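Local atomic coordinates of YceI-like domain protein (Burkholderia cenocepacia BC7, PDB entry 5IXH), a protein that binds octaprenyl diphosphate in the long tunnel of a lipocalin-like beta barrel and probably captures antibiotics outside the cell. Residues F54-K59 with D63-K68; T101-A106 with V137-W142. One frame throughout, in Å; residues are numbered along the deposited sequence. Where two conformers were deposited one is given.

Both contacts sit at the mouth of the barrel and wall the same octaprenyl diphosphate, mixing buried and solvent-facing residues. In interaction 1, Phe54 of strand 54-55 and the following Leu56 pack on Val65 of helix 59-66, while the Asp63 N to Lys59 O bond belongs to the helix itself; the apolar half grips the diphosphate-proximal isoprene units, the charged half faces solvent. Interaction 2 bridges parts of the chain far apart in sequence, the 102-105 hairpin turn and the loop before strand 151-160, with no direct hydrogen bond across: an Ile-Val contact on the ligand side and a weak water-mediated link at the lysine end. The two touch where Lys103 NZ meets Lys68 O, a probable hydrogen bond.

Interaction 1: residues F54-K59 with D63-K68; sequences FDLGDK and DQVAGK. With OTP ((2E,6E,10E,14E,18E,22E,26E)-3,7,11,15,19,23,27,31-octamethyldotriaconta-2,6,10,14,18,22,26,30-octaenyl trihydrogen diphosphate), chain C.
Val65 is where the two segments and the lipid close up. Its CG1 lies 4.0 Å from Phe54 CD2, while its CG2 takes Leu56 CD1 at 3.8 Å, the leucine side chain crossing the valine at about a right angle. With CG1 anti to the backbone N (chi1 176°), both methyls approach the branch methyl OTP C33, though this is one of two modelled conformers and the very short approach is doubtful. The same methyl touches the phenyl ring, Phe54 CE2 to OTP C33 being 3.5 Å, and one isoprene unit closer to the diphosphate, Leu56 CD1 rests 3.4 Å from OTP C38. Three side chains thus hold two successive methyl branches near the diphosphate end, with Phe26 and Phe71 packed around the phenyl ring. This is the entrance of the lipocalin-like YceI barrel, where a strand and a short helix join in lining the lipid tunnel. Where the strand ends, Asp55 makes an Asx turn: OD1 accepts from Gly57 N at 2.8 Å, met from above the carboxylate plane, and also from Asn62 ND2. Asp58 caps the helix through Tyr61 N. Away from the lipid the contact slackens. Asp63 N donates to Lys59 O at 2.9 Å in an ordinary helical bond, but the side chains of these exposed residues only lie near each other. The lysine chain is extended beyond CG and passes the carboxylate with its methylenes; Lys59 NZ and Asp63 OD2 stay 5.5 Å apart, no salt bridge, and any attraction is probably weak.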
loop_
_atom_site.group_PDB
_atom_site.type_symbol
_atom_site.label_atom_id
_atom_site.label_comp_id
_atom_site.label_asym_id
_atom_site.label_seq_id
_atom_site.Cartn_x
_atom_site.Cartn_y
_atom_site.Cartn_z
ATOM N N PHE A 54 -2.433 11.217 2.444
ATOM C CA PHE A 54 -1.042 11.043 2.011
ATOM C C PHE A 54 -0.232 12.290 2.326
ATOM O O PHE A 54 -0.586 13.392 1.907
ATOM C CB PHE A 54 -0.963 10.716 0.516
ATOM C CG PHE A 54 0.378 10.201 0.037
ATOM C CD1 PHE A 54 0.914 9.025 0.528
ATOM C CD2 PHE A 54 1.080 10.881 -0.959
ATOM C CE1 PHE A 54 2.108 8.543 0.062
ATOM C CE2 PHE A 54 2.290 10.420 -1.408
ATOM C CZ PHE A 54 2.810 9.239 -0.912
ATOM N N ASP A 55 0.839 12.112 3.082
ATOM C CA ASP A 55 1.654 13.207 3.564
ATOM C C ASP A 55 3.094 13.025 3.143
ATOM O O ASP A 55 3.779 12.102 3.585
ATOM C CB ASP A 55 1.551 13.275 5.082
ATOM C CG ASP A 55 2.301 14.448 5.664
ATOM O OD1 ASP A 55 2.699 15.401 4.939
ATOM O OD2 ASP A 55 2.493 14.441 6.895
ATOM N N LEU A 56 3.545 13.921 2.280
ATOM C CA LEU A 56 4.927 13.979 1.814
ATOM C C LEU A 56 5.759 14.973 2.615
ATOM O O LEU A 56 6.927 15.185 2.298
ATOM C CB LEU A 56 4.925 14.369 0.336
ATOM C CG LEU A 56 4.414 13.257 -0.577
ATOM C CD1 LEU A 56 3.789 13.851 -1.823
ATOM C CD2 LEU A 56 5.565 12.343 -0.921
ATOM N N GLY A 57 5.165 15.593 3.639
ATOM C CA GLY A 57 5.887 16.520 4.500
ATOM C C GLY A 57 5.986 17.915 3.912
ATOM O O GLY A 57 6.795 18.727 4.352
ATOM N N ASP A 58 5.140 18.206 2.929
ATOM C CA ASP A 58 5.194 19.459 2.189
ATOM C C ASP A 58 3.778 19.724 1.689
ATOM O O ASP A 58 3.222 18.910 0.962
ATOM C CB ASP A 58 6.187 19.305 1.036
ATOM C CG ASP A 58 6.356 20.570 0.232
ATOM O OD1 ASP A 58 5.375 21.051 -0.383
ATOM O OD2 ASP A 58 7.488 21.096 0.203
ATOM N N LYS A 59 3.183 20.849 2.084
ATOM C CA LYS A 59 1.772 21.106 1.777
ATOM C C LYS A 59 1.499 21.263 0.288
ATOM O O LYS A 59 0.465 20.806 -0.221
ATOM C CB LYS A 59 1.256 22.340 2.510
ATOM C CG LYS A 59 -0.182 22.684 2.143
ATOM C CD LYS A 59 -0.693 23.815 3.012
ATOM C CE LYS A 59 -2.173 24.038 2.831
ATOM N NZ LYS A 59 -2.667 24.892 3.945
ATOM N N ASP A 63 -0.980 18.827 -1.757
ATOM C CA ASP A 63 -2.090 19.330 -2.564
ATOM C C ASP A 63 -2.009 18.835 -4.001
ATOM O O ASP A 63 -3.028 18.430 -4.572
ATOM C CB ASP A 63 -2.136 20.847 -2.551
ATOM C CG ASP A 63 -2.576 21.395 -1.232
ATOM O OD1 ASP A 63 -3.070 20.610 -0.402
ATOM O OD2 ASP A 63 -2.438 22.618 -1.035
ATOM N N GLN A 64 -0.820 18.882 -4.597
ATOM C CA GLN A 64 -0.655 18.423 -5.968
ATOM C C GLN A 64 -1.026 16.949 -6.098
ATOM O O GLN A 64 -1.704 16.578 -7.048
ATOM C CB GLN A 64 0.791 18.612 -6.453
ATOM C CG GLN A 64 1.122 17.914 -7.791
ATOM C CD GLN A 64 0.769 18.754 -8.987
ATOM O OE1 GLN A 64 0.018 18.346 -9.875
ATOM N NE2 GLN A 64 1.325 19.933 -9.022
ATOM N N VAL A 65 -0.533 16.122 -5.190
ATOM C CA VAL A 65 -0.724 14.686 -5.323
ATOM C C VAL A 65 -2.186 14.307 -5.077
ATOM O O VAL A 65 -2.661 13.282 -5.563
ATOM C CB VAL A 65 0.282 13.900 -4.450
ATOM C CG1 VAL A 65 0.015 12.397 -4.500
ATOM C CG2 VAL A 65 1.699 14.165 -4.947
ATOM N N ALA A 66 -2.922 15.138 -4.352
ATOM C CA ALA A 66 -4.342 14.894 -4.173
ATOM C C ALA A 66 -5.153 15.248 -5.428
ATOM O O ALA A 66 -6.300 14.795 -5.589
ATOM C CB ALA A 66 -4.879 15.668 -2.976
ATOM N N GLY A 67 -4.589 16.040 -6.323
ATOM C CA GLY A 67 -5.314 16.584 -7.451
ATOM C C GLY A 67 -5.569 15.595 -8.571
ATOM O O GLY A 67 -5.050 14.490 -8.552
ATOM N N LYS A 68 -6.307 16.047 -9.586
ATOM C CA LYS A 68 -6.861 15.182 -10.633
ATOM C C LYS A 68 -5.823 14.341 -11.370
ATOM O O LYS A 68 -6.031 13.140 -11.585
ATOM C CB LYS A 68 -7.677 16.015 -11.623
ATOM C CG LYS A 68 -8.354 15.174 -12.697
ATOM C CD LYS A 68 -9.217 16.028 -13.615
ATOM C CE LYS A 68 -9.708 15.235 -14.820
ATOM N NZ LYS A 68 -10.456 14.008 -14.423
HETATM O O7 OTP C . 12.685 19.127 -9.068
HETATM P P2 OTP C . 11.442 18.407 -9.550
HETATM O O5 OTP C . 10.691 19.284 -10.527
HETATM O O6 OTP C . 11.831 17.111 -10.229
HETATM O O4 OTP C . 10.503 18.077 -8.314
HETATM P P1 OTP C . 8.988 17.614 -8.431
HETATM O O2 OTP C . 8.090 18.825 -8.552
HETATM O O3 OTP C . 8.806 16.719 -9.637
HETATM O O1 OTP C . 8.627 16.827 -7.099
HETATM C C40 OTP C . 8.080 15.519 -7.122
HETATM C C39 OTP C . 7.583 15.321 -5.693
HETATM C C37 OTP C . 7.025 14.165 -5.229
HETATM C C38 OTP C . 6.594 14.188 -3.763
HETATM C C36 OTP C . 6.812 12.900 -6.093
HETATM C C35 OTP C . 5.365 12.408 -5.885
HETATM C C34 OTP C . 5.244 10.881 -6.036
HETATM C C32 OTP C . 4.137 10.245 -5.523
HETATM C C33 OTP C . 3.032 11.030 -4.805
HETATM C C31 OTP C . 3.994 8.719 -5.668
HETATM C C30 OTP C . 2.593 8.383 -6.220
HETATM C C29 OTP C . 2.023 7.332 -5.262
HETATM C C27 OTP C . 1.549 6.118 -5.693
HETATM C C28 OTP C . 1.508 5.668 -7.154
HETATM C C26 OTP C . 1.044 5.177 -4.597
HETATM C C25 OTP C . -0.281 4.516 -4.995
HETATM C C24 OTP C . -0.492 3.641 -3.753
HETATM C C22 OTP C . -1.585 3.777 -2.942
HETATM C C23 OTP C . -2.714 4.779 -3.206
HETATM C C21 OTP C . -1.651 2.845 -1.734
HETATM C C20 OTP C . -2.524 1.672 -2.179
HETATM C C19 OTP C . -2.172 0.516 -1.237
HETATM C C17 OTP C . -3.149 -0.227 -0.609
HETATM C C18 OTP C . -4.631 0.080 -0.841
HETATM C C16 OTP C . -2.796 -1.395 0.329
HETATM C C15 OTP C . -1.284 -1.509 0.596
HETATM C C14 OTP C . -1.021 -2.893 1.211
HETATM C C12 OTP C . -0.880 -3.998 0.401
HETATM C C13 OTP C . -0.947 -3.928 -1.129
HETATM C C11 OTP C . -0.621 -5.383 1.012
HETATM C C10 OTP C . -1.163 -5.501 2.442
HETATM C C9 OTP C . -1.105 -7.006 2.746
HETATM C C7 OTP C . -1.748 -7.544 3.830
HETATM C C8 OTP C . -2.553 -6.660 4.785
HETATM C C6 OTP C . -1.636 -9.066 4.040
HETATM C C5 OTP C . -1.341 -9.388 5.506
HETATM C C4 OTP C . -0.697 -10.787 5.480
HETATM C C2 OTP C . -1.324 -11.943 5.884
HETATM C C3 OTP C . -0.524 -13.242 5.784
HETATM C C1 OTP C . -2.757 -11.984 6.422
#

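Interaction 2: residues T101-A106 with V137-W142; sequences TIKGKA and VGTGEW. With OTP ((2E,6E,10E,14E,18E,22E,26E)-3,7,11,15,19,23,27,31-octamethyldotriaconta-2,6,10,14,18,22,26,30-octaenyl trihydrogen diphosphate), chain C.
Ile102 and Val137 meet branch to branch, CG2 of the isoleucine 3.9 Å from CG2 of the valine, with the two side chains crossing at about a right angle. On Ile102, CG1 sits beside the backbone N (chi1 -60°); CG2 touches both the valine and the branch methyl OTP C23, while CD1 reaches further along the prenyl chain, 3.9 Å from OTP C24. Val137 divides its methyls more cleanly: CG1, anti to its own N (chi1 173°), reaches OTP C28 at 3.7 Å while CG2 stays with the isoleucine. Phe135 packs on Ile102, and Trp70 and Phe71 pack on Val137.

Lys103 runs past on a fully extended chain. Its CD brushes Val137 CG2 at 4.2 Å, and the ammonium is carried beyond it among several oxygens: four acceptors, the carbonyl O of Asn136 (the strongest partner), Lys68 and Trp70 and a water 2.8 Å from NZ, share its three N-H. That water makes a weak link to the hydroxyl of Thr139, which NZ itself does not bond. These acceptors would be expected to stabilise the positive charge, tying the hairpin to three backbone positions in the loops.

Further along the loop, Trp142 directs the edge of its indole at the diphosphate, OTP O3 lying in the ring plane 3.7 Å from Trp142 CZ3. Arg132 donates to the carbonyls of Val137, Gly138 and Trp142, gathering three carbonyls of this loop on one guanidinium. Lys103 and Gly104 form the corner of a type I' turn from Ile102 to Lys105, the tight beta hairpin linking strands 93-102 and 105-118 at the mouth of a lipocalin-like barrel that encloses a polyprenyl chain.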
loop_
_atom_site.group_PDB
_atom_site.type_symbol
_atom_site.label_atom_id
_atom_site.label_comp_id
_atom_site.label_asym_id
_atom_site.label_seq_id
_atom_site.Cartn_x
_atom_site.Cartn_y
_atom_site.Cartn_z
ATOM N N THR A 101 -7.093 -1.879 -5.787
ATOM C CA THR A 101 -7.839 -0.871 -6.552
ATOM C C THR A 101 -7.350 0.504 -6.128
ATOM O O THR A 101 -7.425 0.861 -4.937
ATOM C CB THR A 101 -9.328 -0.977 -6.299
ATOM O OG1 THR A 101 -9.746 -2.326 -6.551
ATOM C CG2 THR A 101 -10.106 -0.039 -7.211
ATOM N N ILE A 102 -6.844 1.259 -7.100
ATOM C CA ILE A 102 -6.339 2.619 -6.892
ATOM C C ILE A 102 -6.923 3.454 -8.026
ATOM O O ILE A 102 -6.861 3.081 -9.189
ATOM C CB ILE A 102 -4.783 2.695 -6.966
ATOM C CG1 ILE A 102 -4.130 1.812 -5.910
ATOM C CG2 ILE A 102 -4.310 4.148 -6.807
ATOM C CD1 ILE A 102 -2.675 1.541 -6.154
ATOM N N LYS A 103 -7.502 4.610 -7.675
ATOM C CA LYS A 103 -8.088 5.522 -8.634
ATOM C C LYS A 103 -9.108 4.768 -9.514
ATOM O O LYS A 103 -9.229 4.960 -10.716
ATOM C CB LYS A 103 -6.977 6.218 -9.442
ATOM C CG LYS A 103 -7.343 7.514 -10.089
ATOM C CD LYS A 103 -6.130 8.211 -10.722
ATOM C CE LYS A 103 -6.515 9.469 -11.492
ATOM N NZ LYS A 103 -5.367 10.192 -12.070
ATOM N N GLY A 104 -9.842 3.888 -8.850
ATOM C CA GLY A 104 -10.863 3.114 -9.517
ATOM C C GLY A 104 -10.404 2.027 -10.474
ATOM O O GLY A 104 -11.210 1.398 -11.150
ATOM N N LYS A 105 -9.093 1.786 -10.547
ATOM C CA LYS A 105 -8.520 0.758 -11.418
ATOM C C LYS A 105 -8.063 -0.409 -10.580
ATOM O O LYS A 105 -7.301 -0.257 -9.636
ATOM C CB LYS A 105 -7.338 1.340 -12.177
ATOM C CG LYS A 105 -7.703 2.469 -13.117
ATOM C CD LYS A 105 -8.428 1.962 -14.351
ATOM C CE LYS A 105 -8.907 3.115 -15.213
ATOM N NZ LYS A 105 -7.780 3.997 -15.623
ATOM N N ALA A 106 -8.513 -1.608 -10.940
ATOM C CA ALA A 106 -8.187 -2.822 -10.217
ATOM C C ALA A 106 -7.138 -3.661 -10.930
ATOM O O ALA A 106 -7.135 -3.799 -12.153
ATOM C CB ALA A 106 -9.458 -3.646 -10.018
ATOM N N VAL A 137 -2.013 7.019 -12.122
ATOM C CA VAL A 137 -1.577 7.950 -11.077
ATOM C C VAL A 137 -0.378 8.756 -11.589
ATOM O O VAL A 137 0.738 8.249 -11.725
ATOM C CB VAL A 137 -1.246 7.216 -9.771
ATOM C CG1 VAL A 137 -0.632 8.173 -8.740
ATOM C CG2 VAL A 137 -2.521 6.572 -9.215
ATOM N N GLY A 138 -0.646 10.019 -11.883
ATOM C CA GLY A 138 0.331 10.932 -12.476
ATOM C C GLY A 138 0.172 10.887 -13.988
ATOM O O GLY A 138 1.021 10.329 -14.700
ATOM N N THR A 139 -0.899 11.482 -14.476
ATOM C CA THR A 139 -1.172 11.544 -15.902
ATOM C C THR A 139 -0.971 12.958 -16.401
ATOM O O THR A 139 -0.429 13.808 -15.700
ATOM C CB THR A 139 -2.592 11.064 -16.215
ATOM O OG1 THR A 139 -3.559 11.897 -15.554
ATOM C CG2 THR A 139 -2.781 9.697 -15.768
ATOM N N GLY A 140 -1.388 13.226 -17.633
ATOM C CA GLY A 140 -1.149 14.533 -18.226
ATOM C C GLY A 140 0.341 14.803 -18.310
ATOM O O GLY A 140 1.098 13.948 -18.753
ATOM N N GLU A 141 0.780 15.978 -17.878
ATOM C CA GLU A 141 2.200 16.303 -17.908
ATOM C C GLU A 141 3.033 15.369 -17.034
ATOM O O GLU A 141 4.242 15.222 -17.249
ATOM C CB GLU A 141 2.418 17.755 -17.489
ATOM C CG GLU A 141 1.920 18.728 -18.531
ATOM C CD GLU A 141 2.163 20.170 -18.152
ATOM O OE1 GLU A 141 2.529 20.425 -16.985
ATOM O OE2 GLU A 141 1.986 21.045 -19.025
ATOM N N TRP A 142 2.398 14.705 -16.069
ATOM C CA TRP A 142 3.139 13.827 -15.192
ATOM C C TRP A 142 3.334 12.408 -15.731
ATOM O O TRP A 142 3.894 11.556 -15.034
ATOM C CB TRP A 142 2.466 13.784 -13.814
ATOM C CG TRP A 142 2.435 15.115 -13.173
ATOM C CD1 TRP A 142 1.381 15.969 -13.124
ATOM C CD2 TRP A 142 3.529 15.787 -12.528
ATOM N NE1 TRP A 142 1.739 17.128 -12.471
ATOM C CE2 TRP A 142 3.052 17.038 -12.089
ATOM C CE3 TRP A 142 4.855 15.440 -12.258
ATOM C CZ2 TRP A 142 3.860 17.957 -11.412
ATOM C CZ3 TRP A 142 5.657 16.344 -11.581
ATOM C CH2 TRP A 142 5.152 17.588 -11.160
HETATM O O7 OTP C . 12.685 19.127 -9.068
HETATM P P2 OTP C . 11.442 18.407 -9.550
HETATM O O5 OTP C . 10.691 19.284 -10.527
HETATM O O6 OTP C . 11.831 17.111 -10.229
HETATM O O4 OTP C . 10.503 18.077 -8.314
HETATM P P1 OTP C . 8.988 17.614 -8.431
HETATM O O2 OTP C . 8.090 18.825 -8.552
HETATM O O3 OTP C . 8.806 16.719 -9.637
HETATM O O1 OTP C . 8.627 16.827 -7.099
HETATM C C40 OTP C . 8.080 15.519 -7.122
HETATM C C39 OTP C . 7.583 15.321 -5.693
HETATM C C37 OTP C . 7.025 14.165 -5.229
HETATM C C38 OTP C . 6.594 14.188 -3.763
HETATM C C36 OTP C . 6.812 12.900 -6.093
HETATM C C35 OTP C . 5.365 12.408 -5.885
HETATM C C34 OTP C . 5.244 10.881 -6.036
HETATM C C32 OTP C . 4.137 10.245 -5.523
HETATM C C33 OTP C . 3.032 11.030 -4.805
HETATM C C31 OTP C . 3.994 8.719 -5.668
HETATM C C30 OTP C . 2.593 8.383 -6.220
HETATM C C29 OTP C . 2.023 7.332 -5.262
HETATM C C27 OTP C . 1.549 6.118 -5.693
HETATM C C28 OTP C . 1.508 5.668 -7.154
HETATM C C26 OTP C . 1.044 5.177 -4.597
HETATM C C25 OTP C . -0.281 4.516 -4.995
HETATM C C24 OTP C . -0.492 3.641 -3.753
HETATM C C22 OTP C . -1.585 3.777 -2.942
HETATM C C23 OTP C . -2.714 4.779 -3.206
HETATM C C21 OTP C . -1.651 2.845 -1.734
HETATM C C20 OTP C . -2.524 1.672 -2.179
HETATM C C19 OTP C . -2.172 0.516 -1.237
HETATM C C17 OTP C . -3.149 -0.227 -0.609
HETATM C C18 OTP C . -4.631 0.080 -0.841
HETATM C C16 OTP C . -2.796 -1.395 0.329
HETATM C C15 OTP C . -1.284 -1.509 0.596
HETATM C C14 OTP C . -1.021 -2.893 1.211
HETATM C C12 OTP C . -0.880 -3.998 0.401
HETATM C C13 OTP C . -0.947 -3.928 -1.129
HETATM C C11 OTP C . -0.621 -5.383 1.012
HETATM C C10 OTP C . -1.163 -5.501 2.442
HETATM C C9 OTP C . -1.105 -7.006 2.746
HETATM C C7 OTP C . -1.748 -7.544 3.830
HETATM C C8 OTP C . -2.553 -6.660 4.785
HETATM C C6 OTP C . -1.636 -9.066 4.040
HETATM C C5 OTP C . -1.341 -9.388 5.506
HETATM C C4 OTP C . -0.697 -10.787 5.480
HETATM C C2 OTP C . -1.324 -11.943 5.884
HETATM C C3 OTP C . -0.524 -13.242 5.784
HETATM C C1 OTP C . -2.757 -11.984 6.422
HETATM O O HOH W 1 -6.640 11.522 -14.233
#